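Local coordinates for cytoplasmic export protein 1 (Saccharomyces cerevisiae, PDB 3VWA) that takes part in nuclear tRNA export, binding tRNA and possibly handing aminoacylated tRNAs from export receptors at the nuclear pore to the translation machinery, at residues K66-C71 against L120-N125; F126-L131 against W144-L149; H384-L389 against N418-F423; T395-T400 against V433-W438. All coordinates share one frame; numbering follows the deposited sequence.

Interaction 1: residues K66-C71 against L120-N125; sequences KIPGLC and LGFLKN
Phe-122, Ile-67 and Leu-123 bury the most surface in this contact of apolar side chains. Ile-67 reaches both of the others. Its CG2, anti to the backbone N, comes within 3.4 Å of Phe-122 CB and also meets Leu-123 CG at 4.1 Å, while the CG1 branch runs beside the backbone N and brings CD1 to 4.1 Å from Leu-123 CD2. An alanine here would lack both branches and would probably loosen the hold on Phe-122 and Leu-123 together. The Phe-122 ring is covered over one face by Pro-68 CG, which lies 3.9 Å from Phe-122 CE2, and Pro-68 O stands 3.5 Å from Phe-122 CD2. A type II turn from Ile-67 to Leu-70 presents Ile-67 and Pro-68, closed by Leu-70 N to Ile-67 O at 3.1 Å. Gly-69 in its third position has phi 111°, a backbone geometry that calls for glycine. The contact joins the loop between helix 52-64 and strand 73-77 to helix 106-122, probably equivalent to the αC–β4 loop against helix αE of protein kinases. Gly-69 and Cys-71 continue by backbone hydrogen bonds to Leu-146 of strand 144-146, on whose side chain Leu-70 and Leu-120 also pack.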
loop_
_atom_site.group_PDB
_atom_site.type_symbol
_atom_site.label_atom_id
_atom_site.label_comp_id
_atom_site.label_asym_id
_atom_site.label_seq_id
_atom_site.Cartn_x
_atom_site.Cartn_y
_atom_site.Cartn_z
ATOM N N LYS A 66 -9.154 2.247 -31.279
ATOM C CA LYS A 66 -8.780 3.189 -30.225
ATOM C C LYS A 66 -9.965 3.278 -29.292
ATOM O O LYS A 66 -10.786 4.211 -29.376
ATOM C CB LYS A 66 -8.492 4.593 -30.792
ATOM C CG LYS A 66 -7.016 4.898 -31.018
ATOM C CD LYS A 66 -6.567 4.399 -32.378
ATOM C CE LYS A 66 -5.072 4.599 -32.563
ATOM N NZ LYS A 66 -4.505 3.430 -33.284
ATOM N N ILE A 67 -10.075 2.290 -28.420
ATOM C CA ILE A 67 -11.281 2.171 -27.625
ATOM C C ILE A 67 -10.821 2.227 -26.179
ATOM O O ILE A 67 -10.037 1.393 -25.726
ATOM C CB ILE A 67 -12.068 0.884 -27.971
ATOM C CG1 ILE A 67 -12.209 0.721 -29.483
ATOM C CG2 ILE A 67 -13.422 0.828 -27.253
ATOM C CD1 ILE A 67 -13.466 1.313 -30.071
ATOM N N PRO A 68 -11.231 3.281 -25.475
ATOM C CA PRO A 68 -10.965 3.325 -24.064
ATOM C C PRO A 68 -11.636 2.080 -23.451
ATOM O O PRO A 68 -12.826 1.804 -23.711
ATOM C CB PRO A 68 -11.714 4.590 -23.610
ATOM C CG PRO A 68 -11.885 5.420 -24.853
ATOM C CD PRO A 68 -11.954 4.472 -25.981
ATOM N N GLY A 69 -10.896 1.347 -22.645
ATOM C CA GLY A 69 -11.410 0.128 -22.078
ATOM C C GLY A 69 -10.761 -1.126 -22.618
ATOM O O GLY A 69 -10.755 -2.130 -21.932
ATOM N N LEU A 70 -10.252 -1.104 -23.855
ATOM C CA LEU A 70 -9.337 -2.189 -24.280
ATOM C C LEU A 70 -7.933 -2.030 -23.688
ATOM O O LEU A 70 -7.528 -0.931 -23.317
ATOM C CB LEU A 70 -9.203 -2.255 -25.806
ATOM C CG LEU A 70 -10.468 -2.362 -26.637
ATOM C CD1 LEU A 70 -10.008 -2.478 -28.089
ATOM C CD2 LEU A 70 -11.354 -3.536 -26.190
ATOM N N CYS A 71 -7.187 -3.121 -23.596
ATOM C CA CYS A 71 -5.762 -2.991 -23.287
ATOM C C CYS A 71 -5.112 -1.976 -24.271
ATOM O O CYS A 71 -5.261 -2.079 -25.478
ATOM C CB CYS A 71 -5.056 -4.357 -23.346
ATOM S SG CYS A 71 -5.646 -5.648 -22.207
ATOM N N LEU A 120 -17.785 -1.737 -23.687
ATOM C CA LEU A 120 -18.732 -2.353 -24.628
ATOM C C LEU A 120 -19.690 -1.324 -25.253
ATOM O O LEU A 120 -20.252 -1.553 -26.339
ATOM C CB LEU A 120 -19.513 -3.485 -23.915
ATOM C CG LEU A 120 -18.613 -4.654 -23.456
ATOM C CD1 LEU A 120 -19.263 -5.556 -22.405
ATOM C CD2 LEU A 120 -18.081 -5.489 -24.622
ATOM N N GLY A 121 -19.853 -0.184 -24.593
ATOM C CA GLY A 121 -20.566 0.960 -25.199
ATOM C C GLY A 121 -19.779 1.628 -26.338
ATOM O O GLY A 121 -20.356 2.031 -27.345
ATOM N N PHE A 122 -18.462 1.742 -26.182
ATOM C CA PHE A 122 -17.607 2.276 -27.251
ATOM C C PHE A 122 -17.514 1.274 -28.404
ATOM O O PHE A 122 -17.311 1.648 -29.556
ATOM C CB PHE A 122 -16.231 2.621 -26.721
ATOM C CG PHE A 122 -16.224 3.783 -25.760
ATOM C CD1 PHE A 122 -16.817 5.002 -26.100
ATOM C CD2 PHE A 122 -15.604 3.680 -24.530
ATOM C CE1 PHE A 122 -16.807 6.086 -25.214
ATOM C CE2 PHE A 122 -15.584 4.747 -23.650
ATOM C CZ PHE A 122 -16.190 5.959 -23.987
ATOM N N LEU A 123 -17.723 0.002 -28.091
ATOM C CA LEU A 123 -17.593 -1.044 -29.080
ATOM C C LEU A 123 -18.863 -1.349 -29.842
ATOM O O LEU A 123 -18.883 -2.284 -30.653
ATOM C CB LEU A 123 -17.135 -2.320 -28.382
ATOM C CG LEU A 123 -15.648 -2.514 -28.109
ATOM C CD1 LEU A 123 -15.476 -3.855 -27.406
ATOM C CD2 LEU A 123 -14.851 -2.513 -29.410
ATOM N N LYS A 124 -19.928 -0.593 -29.597
ATOM C CA LYS A 124 -21.276 -1.034 -30.016
ATOM C C LYS A 124 -21.481 -1.240 -31.525
ATOM O O LYS A 124 -22.300 -2.076 -31.919
ATOM C CB LYS A 124 -22.371 -0.118 -29.447
ATOM C CG LYS A 124 -22.393 1.271 -30.032
ATOM C CD LYS A 124 -23.597 2.008 -29.463
ATOM C CE LYS A 124 -23.385 3.515 -29.456
ATOM N NZ LYS A 124 -24.529 4.131 -28.711
ATOM N N ASN A 125 -20.746 -0.476 -32.338
ATOM C CA ASN A 125 -20.663 -0.655 -33.795
ATOM C C ASN A 125 -19.888 -1.907 -34.207
ATOM O O ASN A 125 -19.916 -2.288 -35.392
ATOM C CB ASN A 125 -19.959 0.553 -34.454
ATOM C CG ASN A 125 -20.723 1.857 -34.278
ATOM O OD1 ASN A 125 -21.938 1.865 -34.139
ATOM N ND2 ASN A 125 -19.999 2.963 -34.262
#

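Interaction 2: residues F126-L131 against W144-L149; sequences FVLGTL and WVLFGL
Both aromatic rings of residues 144-149 find their ring partners outside the contact: Phe-147 is stacked with Phe-43 and edge-to-face with Trp-26, and Trp-144 is edge-to-face with Phe-94. The flat group that matters here is the Gly-148 carbonyl. Thr-130 OG1 lies in its plane and donates to Gly-148 O at 2.7 Å, with a C=O...donor angle of 146°. That oxygen takes a second bond from a water, which also donates to Leu-128 O at 2.5 Å. A further water donates to Thr-130 OG1 and, at 2.9 Å, to Phe-147 O, so the polar atoms of the two loops are joined by one direct and two bridged links. Leu-128 CD2 approaches Gly-148 O closely, at 3.2 Å. The apolar part is Leu-128 CD2 against Leu-149 CD1 at 4.1 Å and Leu-128 CD1 against Leu-146 CD1 at 4.5 Å. At Gly-148 (phi 104°) a CB would jam against the Phe-147 carbonyl. By position in the kinase-like fold the segments probably match the HRD and DFG motifs, with Thr-130 and Leu-146 in place of the aspartates. Asp-187 of helix 186-198 receives the Leu-128 and Gly-129 amides, strand 126-127 pairs with strand 153-154, and Leu-146 packs on helix 106-122.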
loop_
_atom_site.group_PDB
_atom_site.type_symbol
_atom_site.label_atom_id
_atom_site.label_comp_id
_atom_site.label_asym_id
_atom_site.label_seq_id
_atom_site.Cartn_x
_atom_site.Cartn_y
_atom_site.Cartn_z
ATOM N N PHE A 126 -19.174 -2.528 -33.265
ATOM C CA PHE A 126 -18.370 -3.718 -33.587
ATOM C C PHE A 126 -19.007 -4.947 -32.960
ATOM O O PHE A 126 -19.875 -4.822 -32.094
ATOM C CB PHE A 126 -16.922 -3.581 -33.096
ATOM C CG PHE A 126 -16.124 -2.486 -33.781
ATOM C CD1 PHE A 126 -15.492 -2.718 -34.992
ATOM C CD2 PHE A 126 -15.964 -1.237 -33.193
ATOM C CE1 PHE A 126 -14.735 -1.738 -35.614
ATOM C CE2 PHE A 126 -15.198 -0.242 -33.813
ATOM C CZ PHE A 126 -14.582 -0.498 -35.026
ATOM N N VAL A 127 -18.630 -6.131 -33.450
ATOM C CA VAL A 127 -18.897 -7.384 -32.743
ATOM C C VAL A 127 -17.589 -7.775 -32.102
ATOM O O VAL A 127 -16.516 -7.607 -32.716
ATOM C CB VAL A 127 -19.288 -8.551 -33.672
ATOM C CG1 VAL A 127 -19.862 -9.724 -32.852
ATOM C CG2 VAL A 127 -20.288 -8.098 -34.708
ATOM N N LEU A 128 -17.668 -8.300 -30.884
ATOM C CA LEU A 128 -16.454 -8.672 -30.159
ATOM C C LEU A 128 -16.340 -10.156 -30.262
ATOM O O LEU A 128 -15.349 -10.656 -30.769
ATOM C CB LEU A 128 -16.484 -8.212 -28.693
ATOM C CG LEU A 128 -15.167 -7.914 -27.931
ATOM C CD1 LEU A 128 -15.287 -8.118 -26.429
ATOM C CD2 LEU A 128 -13.906 -8.613 -28.475
ATOM N N GLY A 129 -17.356 -10.853 -29.752
ATOM C CA GLY A 129 -17.542 -12.259 -29.996
ATOM C C GLY A 129 -16.797 -13.211 -29.106
ATOM O O GLY A 129 -17.134 -14.417 -29.047
ATOM N N THR A 130 -15.805 -12.681 -28.388
ATOM C CA THR A 130 -14.854 -13.489 -27.619
ATOM C C THR A 130 -14.975 -13.297 -26.079
ATOM O O THR A 130 -14.096 -13.749 -25.334
ATOM C CB THR A 130 -13.420 -13.086 -28.001
ATOM O OG1 THR A 130 -13.232 -11.712 -27.593
ATOM C CG2 THR A 130 -13.118 -13.301 -29.592
ATOM N N LEU A 131 -16.009 -12.608 -25.612
ATOM C CA LEU A 131 -16.171 -12.332 -24.155
ATOM C C LEU A 131 -16.101 -13.590 -23.283
ATOM O O LEU A 131 -16.887 -14.511 -23.439
ATOM C CB LEU A 131 -17.509 -11.655 -23.869
ATOM C CG LEU A 131 -17.676 -10.149 -23.987
ATOM C CD1 LEU A 131 -19.146 -9.819 -24.104
ATOM C CD2 LEU A 131 -17.125 -9.421 -22.775
ATOM N N TRP A 144 -10.799 -2.261 -15.032
ATOM C CA TRP A 144 -10.960 -3.522 -15.764
ATOM C C TRP A 144 -10.914 -3.193 -17.202
ATOM O O TRP A 144 -11.722 -2.389 -17.646
ATOM C CB TRP A 144 -12.315 -4.177 -15.419
ATOM C CG TRP A 144 -12.354 -4.696 -13.998
ATOM C CD1 TRP A 144 -11.458 -4.406 -12.966
ATOM C CD2 TRP A 144 -13.342 -5.596 -13.414
ATOM N NE1 TRP A 144 -11.792 -5.066 -11.838
ATOM C CE2 TRP A 144 -12.924 -5.808 -12.029
ATOM C CE3 TRP A 144 -14.500 -6.245 -13.891
ATOM C CZ2 TRP A 144 -13.665 -6.619 -11.139
ATOM C CZ3 TRP A 144 -15.256 -7.051 -12.989
ATOM C CH2 TRP A 144 -14.830 -7.230 -11.646
ATOM N N VAL A 145 -9.980 -3.835 -17.914
ATOM C CA VAL A 145 -9.759 -3.708 -19.364
ATOM C C VAL A 145 -9.912 -5.052 -20.181
ATOM O O VAL A 145 -9.810 -6.150 -19.619
ATOM C CB VAL A 145 -8.420 -2.963 -19.666
ATOM C CG1 VAL A 145 -8.511 -1.485 -19.241
ATOM C CG2 VAL A 145 -7.210 -3.638 -18.983
ATOM N N LEU A 146 -10.131 -4.950 -21.499
ATOM C CA LEU A 146 -10.508 -6.099 -22.312
ATOM C C LEU A 146 -9.456 -6.462 -23.338
ATOM O O LEU A 146 -8.818 -5.610 -23.954
ATOM C CB LEU A 146 -11.843 -5.861 -23.034
ATOM C CG LEU A 146 -13.093 -6.038 -22.158
ATOM C CD1 LEU A 146 -14.376 -5.584 -22.875
ATOM C CD2 LEU A 146 -13.205 -7.483 -21.640
ATOM N N PHE A 147 -9.267 -7.755 -23.467
ATOM C CA PHE A 147 -8.370 -8.274 -24.438
ATOM C C PHE A 147 -9.085 -9.277 -25.342
ATOM O O PHE A 147 -10.113 -9.853 -24.967
ATOM C CB PHE A 147 -7.208 -8.952 -23.751
ATOM C CG PHE A 147 -6.293 -9.638 -24.692
ATOM C CD1 PHE A 147 -5.377 -8.892 -25.458
ATOM C CD2 PHE A 147 -6.366 -11.037 -24.867
ATOM C CE1 PHE A 147 -4.514 -9.523 -26.356
ATOM C CE2 PHE A 147 -5.507 -11.672 -25.767
ATOM C CZ PHE A 147 -4.591 -10.908 -26.516
ATOM N N GLY A 148 -8.528 -9.508 -26.529
ATOM C CA GLY A 148 -9.012 -10.612 -27.360
ATOM C C GLY A 148 -9.883 -10.188 -28.512
ATOM O O GLY A 148 -11.126 -10.296 -28.492
ATOM N N LEU A 149 -9.199 -9.825 -29.578
ATOM C CA LEU A 149 -9.797 -9.138 -30.688
ATOM C C LEU A 149 -9.819 -10.094 -31.915
ATOM O O LEU A 149 -10.076 -9.680 -33.058
ATOM C CB LEU A 149 -8.924 -7.902 -30.894
ATOM C CG LEU A 149 -9.429 -6.487 -30.542
ATOM C CD1 LEU A 149 -10.641 -6.395 -29.593
ATOM C CD2 LEU A 149 -8.271 -5.594 -30.105
HETATM O O HOH W 1 -12.829 -10.629 -31.074
HETATM O O HOH W 2 -12.852 -10.712 -25.329
#

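Interaction 3: residues H384-L389 against N418-F423; sequences HFIQGL and NELLRF
A CH-pi contact leads this interface. Ile-386 CG1 stands 3.8 Å from the centroid of the Phe-423 ring and only 7° off its normal, which places it squarely over one face; the two side chains meet tip to tip, with Ile-386 CG1 anti to its backbone N. Apolar packing adds to this: Ile-386 CG2 lies 3.9 Å from Phe-423 CZ, Leu-389 CD1 reaches Phe-423 CB at 3.7 Å, and Ile-386 CD1 is a looser 4.5 Å from Leu-420 CD2. Among polar groups, Gln-387, bent at chi2, brings NE2 to 3.9 Å from Phe-423 CZ, its amide plane 78° from the ring. An alanine in place of Phe-423 would remove the ring shared by Ile-386, Gln-387 and Leu-389, and would probably leave little joining the two segments. Within 418-423, Arg-422 NE donates to Asn-418 OD1 at 2.9 Å with an N-H...O angle of 145°, approaching from above the carbonyl plane, along a helix that widens to a pi-type turn at 418-420. The HEAT 1 repeat, residues 381-419, holds 384-389 and ends within the partner segment. Helix 394-407 intervenes in the chain and packs against both sides, through Leu-401 on Leu-389 and Ile-404 on Leu-420.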
loop_
_atom_site.group_PDB
_atom_site.type_symbol
_atom_site.label_atom_id
_atom_site.label_comp_id
_atom_site.label_asym_id
_atom_site.label_seq_id
_atom_site.Cartn_x
_atom_site.Cartn_y
_atom_site.Cartn_z
ATOM N N HIS A 384 14.047 16.828 12.935
ATOM C CA HIS A 384 12.749 17.485 13.257
ATOM C C HIS A 384 12.035 16.678 14.275
ATOM O O HIS A 384 11.400 17.195 15.218
ATOM C CB HIS A 384 11.894 17.613 11.987
ATOM C CG HIS A 384 12.591 18.348 10.870
ATOM N ND1 HIS A 384 12.938 17.759 9.706
ATOM C CD2 HIS A 384 13.026 19.664 10.790
ATOM C CE1 HIS A 384 13.548 18.656 8.919
ATOM N NE2 HIS A 384 13.604 19.821 9.581
ATOM N N PHE A 385 12.129 15.366 14.110
ATOM C CA PHE A 385 11.519 14.476 15.055
ATOM C C PHE A 385 11.878 14.859 16.500
ATOM O O PHE A 385 11.016 14.973 17.388
ATOM C CB PHE A 385 11.955 13.068 14.730
ATOM C CG PHE A 385 11.799 12.115 15.872
ATOM C CD1 PHE A 385 10.564 11.499 16.133
ATOM C CD2 PHE A 385 12.895 11.838 16.707
ATOM C CE1 PHE A 385 10.423 10.605 17.191
ATOM C CE2 PHE A 385 12.757 10.933 17.742
ATOM C CZ PHE A 385 11.521 10.342 17.986
ATOM N N ILE A 386 13.167 15.077 16.715
ATOM C CA ILE A 386 13.717 15.205 18.063
ATOM C C ILE A 386 13.373 16.513 18.746
ATOM O O ILE A 386 13.260 16.556 19.951
ATOM C CB ILE A 386 15.281 14.949 18.061
ATOM C CG1 ILE A 386 15.772 14.579 19.460
ATOM C CG2 ILE A 386 16.067 16.064 17.374
ATOM C CD1 ILE A 386 15.114 13.301 19.945
ATOM N N GLN A 387 13.197 17.573 17.972
ATOM C CA GLN A 387 12.729 18.864 18.501
ATOM C C GLN A 387 11.402 18.672 19.178
ATOM O O GLN A 387 11.019 19.478 20.031
ATOM C CB GLN A 387 12.583 19.922 17.384
ATOM C CG GLN A 387 13.886 20.365 16.734
ATOM C CD GLN A 387 15.072 20.309 17.693
ATOM O OE1 GLN A 387 15.467 21.303 18.283
ATOM N NE2 GLN A 387 15.648 19.126 17.847
ATOM N N GLY A 388 10.686 17.616 18.814
ATOM C CA GLY A 388 9.443 17.292 19.578
ATOM C C GLY A 388 9.673 17.333 21.096
ATOM O O GLY A 388 8.750 17.606 21.884
ATOM N N LEU A 389 10.917 17.103 21.524
ATOM C CA LEU A 389 11.161 17.017 22.993
ATOM C C LEU A 389 11.122 18.348 23.654
ATOM O O LEU A 389 10.929 18.440 24.876
ATOM C CB LEU A 389 12.504 16.346 23.340
ATOM C CG LEU A 389 12.641 14.872 23.025
ATOM C CD1 LEU A 389 14.118 14.503 23.218
ATOM C CD2 LEU A 389 11.737 14.029 23.923
ATOM N N ASN A 418 26.331 11.191 21.185
ATOM C CA ASN A 418 26.717 12.505 21.598
ATOM C C ASN A 418 25.468 13.267 21.939
ATOM O O ASN A 418 25.274 13.646 23.073
ATOM C CB ASN A 418 27.519 13.198 20.472
ATOM C CG ASN A 418 28.095 14.547 20.886
ATOM O OD1 ASN A 418 27.401 15.400 21.441
ATOM N ND2 ASN A 418 29.366 14.757 20.578
ATOM N N GLU A 419 24.601 13.454 20.959
ATOM C CA GLU A 419 23.474 14.358 21.132
ATOM C C GLU A 419 22.311 13.745 21.928
ATOM O O GLU A 419 21.732 14.445 22.733
ATOM C CB GLU A 419 22.963 14.988 19.801
ATOM C CG GLU A 419 23.879 14.960 18.567
ATOM C CD GLU A 419 24.744 16.205 18.376
ATOM O OE1 GLU A 419 24.646 16.851 17.300
ATOM O OE2 GLU A 419 25.541 16.533 19.285
ATOM N N LEU A 420 21.977 12.468 21.711
ATOM C CA LEU A 420 20.758 11.868 22.329
ATOM C C LEU A 420 20.686 12.042 23.827
ATOM O O LEU A 420 19.651 12.487 24.376
ATOM C CB LEU A 420 20.612 10.373 22.015
ATOM C CG LEU A 420 19.173 10.011 21.603
ATOM C CD1 LEU A 420 18.776 8.571 21.855
ATOM C CD2 LEU A 420 18.153 10.934 22.222
ATOM N N LEU A 421 21.765 11.674 24.496
ATOM C CA LEU A 421 21.789 11.800 25.947
ATOM C C LEU A 421 21.741 13.250 26.462
ATOM O O LEU A 421 21.305 13.454 27.611
ATOM C CB LEU A 421 23.006 11.113 26.549
ATOM C CG LEU A 421 23.059 9.603 26.320
ATOM C CD1 LEU A 421 24.487 9.087 26.420
ATOM C CD2 LEU A 421 22.126 8.955 27.336
ATOM N N ARG A 422 22.202 14.232 25.660
ATOM C CA ARG A 422 22.068 15.673 26.055
ATOM C C ARG A 422 20.599 16.063 26.112
ATOM O O ARG A 422 20.174 16.761 27.038
ATOM C CB ARG A 422 22.841 16.641 25.129
ATOM C CG ARG A 422 24.371 16.437 25.167
ATOM C CD ARG A 422 25.079 17.270 24.087
ATOM N NE ARG A 422 26.444 16.757 23.856
ATOM C CZ ARG A 422 27.562 17.221 24.433
ATOM N NH1 ARG A 422 27.502 18.190 25.306
ATOM N NH2 ARG A 422 28.749 16.693 24.152
ATOM N N PHE A 423 19.813 15.559 25.157
ATOM C CA PHE A 423 18.363 15.757 25.180
ATOM C C PHE A 423 17.743 15.078 26.412
ATOM O O PHE A 423 16.887 15.660 27.088
ATOM C CB PHE A 423 17.713 15.175 23.914
ATOM C CG PHE A 423 17.895 16.009 22.667
ATOM C CD1 PHE A 423 18.822 15.616 21.676
ATOM C CD2 PHE A 423 17.122 17.145 22.456
ATOM C CE1 PHE A 423 19.007 16.355 20.497
ATOM C CE2 PHE A 423 17.297 17.912 21.289
ATOM C CZ PHE A 423 18.240 17.525 20.307
#

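Interaction 4: residues T395-T400 against V433-W438; sequences TLRLQT and VEIRTW
Ile-435 and the base of Leu-398 form the close-packed part of this interface, where two helix segments run nearly parallel, 11° between directions and 9.6 Å between axes. The CG1 branch of Ile-435 is extended (chi2 177°) and drives CD1 across Arg-397 at about a right angle, 3.5 Å from both Arg-397 CB and Arg-397 NE. Ile-435 CG1 also lies 4.0 Å from Leu-398 CB, consistent with the Leu-398 and Ile-435 backbones being the nearest pair. Arg-397 is buried, but its charge is met by a salt bridge to Asp-430 and a hydrogen bond to Asp-391 O. The more open side begins where the Leu-398 methyls fork, its CG anti to the backbone N (chi1 -176°): CD2 rests 3.7 Å from Glu-434 CG, and CD1 3.7 Å from Trp-438 CD1. Glu-434 and Trp-438 are partly exposed. The polar end of Glu-434 turns to Lys-475, with a weak bond from Trp-438 NE1. The Arg-397 to Asp-430 bridge recurs one step on as Arg-436 to Asp-471, resembling the Asp/Arg ladder of HEAT repeats. Helix 394-407 is flanked by helix 355-368, against which Leu-396 packs, and helix 433-446 by helix 474-487, which receives Thr-437, so the contact is one step of a helix stack.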
loop_
_atom_site.group_PDB
_atom_site.type_symbol
_atom_site.label_atom_id
_atom_site.label_comp_id
_atom_site.label_asym_id
_atom_site.label_seq_id
_atom_site.Cartn_x
_atom_site.Cartn_y
_atom_site.Cartn_z
ATOM N N THR A 395 2.418 16.695 26.150
ATOM C CA THR A 395 2.006 15.422 25.529
ATOM C C THR A 395 2.795 15.150 24.226
ATOM O O THR A 395 3.152 13.966 23.923
ATOM C CB THR A 395 0.473 15.334 25.368
ATOM O OG1 THR A 395 0.041 16.493 24.660
ATOM C CG2 THR A 395 -0.189 15.394 26.705
ATOM N N LEU A 396 3.118 16.207 23.467
ATOM C CA LEU A 396 3.991 15.978 22.304
ATOM C C LEU A 396 5.400 15.574 22.790
ATOM O O LEU A 396 6.015 14.640 22.240
ATOM C CB LEU A 396 4.084 17.184 21.370
ATOM C CG LEU A 396 4.012 16.962 19.851
ATOM C CD1 LEU A 396 4.922 17.894 19.073
ATOM C CD2 LEU A 396 4.248 15.520 19.423
ATOM N N ARG A 397 5.907 16.260 23.813
ATOM C CA ARG A 397 7.224 15.875 24.389
ATOM C C ARG A 397 7.240 14.448 24.892
ATOM O O ARG A 397 8.141 13.689 24.524
ATOM C CB ARG A 397 7.637 16.795 25.529
ATOM C CG ARG A 397 7.556 18.246 25.160
ATOM C CD ARG A 397 8.426 19.087 26.078
ATOM N NE ARG A 397 8.077 19.023 27.504
ATOM C CZ ARG A 397 7.133 19.777 28.085
ATOM N NH1 ARG A 397 6.381 20.621 27.366
ATOM N NH2 ARG A 397 6.908 19.701 29.384
ATOM N N LEU A 398 6.253 14.065 25.701
ATOM C CA LEU A 398 6.150 12.666 26.153
ATOM C C LEU A 398 6.080 11.692 24.978
ATOM O O LEU A 398 6.837 10.757 24.906
ATOM C CB LEU A 398 4.943 12.432 27.064
ATOM C CG LEU A 398 4.787 11.018 27.691
ATOM C CD1 LEU A 398 5.955 10.670 28.591
ATOM C CD2 LEU A 398 3.449 10.874 28.460
ATOM N N GLN A 399 5.183 11.914 24.030
ATOM C CA GLN A 399 5.141 10.953 22.931
ATOM C C GLN A 399 6.432 10.902 22.142
ATOM O O GLN A 399 6.815 9.815 21.698
ATOM C CB GLN A 399 3.954 11.134 21.995
ATOM C CG GLN A 399 2.613 10.885 22.667
ATOM C CD GLN A 399 2.519 9.505 23.301
ATOM O OE1 GLN A 399 2.534 9.404 24.492
ATOM N NE2 GLN A 399 2.427 8.447 22.492
ATOM N N THR A 400 7.076 12.051 21.902
ATOM C CA THR A 400 8.347 12.008 21.187
ATOM C C THR A 400 9.259 11.100 22.024
ATOM O O THR A 400 9.864 10.187 21.517
ATOM C CB THR A 400 8.971 13.408 21.008
ATOM O OG1 THR A 400 8.030 14.315 20.394
ATOM C CG2 THR A 400 10.195 13.344 20.145
ATOM N N VAL A 433 6.015 15.379 35.393
ATOM C CA VAL A 433 6.465 14.205 36.138
ATOM C C VAL A 433 6.463 12.968 35.244
ATOM O O VAL A 433 7.335 12.075 35.353
ATOM C CB VAL A 433 5.629 13.971 37.432
ATOM C CG1 VAL A 433 4.176 13.627 37.099
ATOM C CG2 VAL A 433 6.238 12.862 38.296
ATOM N N GLU A 434 5.489 12.920 34.342
ATOM C CA GLU A 434 5.362 11.786 33.450
ATOM C C GLU A 434 6.630 11.648 32.519
ATOM O O GLU A 434 7.174 10.553 32.333
ATOM C CB GLU A 434 4.018 11.862 32.745
ATOM C CG GLU A 434 3.531 10.572 32.102
ATOM C CD GLU A 434 3.272 9.451 33.103
ATOM O OE1 GLU A 434 2.980 9.752 34.291
ATOM O OE2 GLU A 434 3.354 8.268 32.703
ATOM N N ILE A 435 7.134 12.777 32.057
ATOM C CA ILE A 435 8.284 12.853 31.200
ATOM C C ILE A 435 9.517 12.500 31.974
ATOM O O ILE A 435 10.361 11.763 31.462
ATOM C CB ILE A 435 8.423 14.261 30.545
ATOM C CG1 ILE A 435 7.268 14.493 29.569
ATOM C CG2 ILE A 435 9.770 14.408 29.809
ATOM C CD1 ILE A 435 7.255 15.877 28.900
ATOM N N ARG A 436 9.637 13.020 33.202
ATOM C CA ARG A 436 10.720 12.581 34.117
ATOM C C ARG A 436 10.781 11.082 34.379
ATOM O O ARG A 436 11.884 10.495 34.334
ATOM C CB ARG A 436 10.781 13.391 35.429
ATOM C CG ARG A 436 10.856 14.929 35.136
ATOM C CD ARG A 436 11.370 15.754 36.283
ATOM N NE ARG A 436 10.625 15.503 37.534
ATOM C CZ ARG A 436 9.453 16.045 37.871
ATOM N NH1 ARG A 436 8.924 15.727 39.056
ATOM N NH2 ARG A 436 8.819 16.904 37.054
ATOM N N THR A 437 9.618 10.487 34.651
ATOM C CA THR A 437 9.454 9.049 34.904
ATOM C C THR A 437 9.919 8.263 33.661
ATOM O O THR A 437 10.779 7.358 33.761
ATOM C CB THR A 437 7.976 8.724 35.283
ATOM O OG1 THR A 437 7.572 9.548 36.394
ATOM C CG2 THR A 437 7.764 7.238 35.687
ATOM N N TRP A 438 9.396 8.628 32.490
ATOM C CA TRP A 438 9.698 7.901 31.261
ATOM C C TRP A 438 11.142 8.103 30.816
ATOM O O TRP A 438 11.735 7.179 30.248
ATOM C CB TRP A 438 8.722 8.240 30.129
ATOM C CG TRP A 438 7.498 7.374 30.156
ATOM C CD1 TRP A 438 6.280 7.656 30.759
ATOM C CD2 TRP A 438 7.363 6.020 29.647
ATOM N NE1 TRP A 438 5.406 6.607 30.627
ATOM C CE2 TRP A 438 5.999 5.584 29.994
ATOM C CE3 TRP A 438 8.213 5.127 29.002
ATOM C CZ2 TRP A 438 5.520 4.336 29.647
ATOM C CZ3 TRP A 438 7.716 3.859 28.672
ATOM C CH2 TRP A 438 6.410 3.474 28.992
#

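Interactions 1 and 2 belong to the kinase-like domain and interactions 3 and 4 to the HEAT region, their centres about 60 Å apart across the chain's centre. Within each pair the contacts touch. Residues 66-71 bond through their backbone to Leu-146, joining interaction 1 to interaction 2; Gly-388 and Leu-389 pack on Arg-397, and the segments of 3 and 4 alternate along the chain. Interaction 2 is the most buried and the polar one, relying on a hydroxyl, a carbonyl and two waters between loops. Interaction 1 is apolar and partly buried. Both HEAT contacts join helices through side chains, 3 by a phenylalanine ring capped on one face by an isoleucine, 4 by aliphatic groups whose charged neighbours pair with residues outside the two segments.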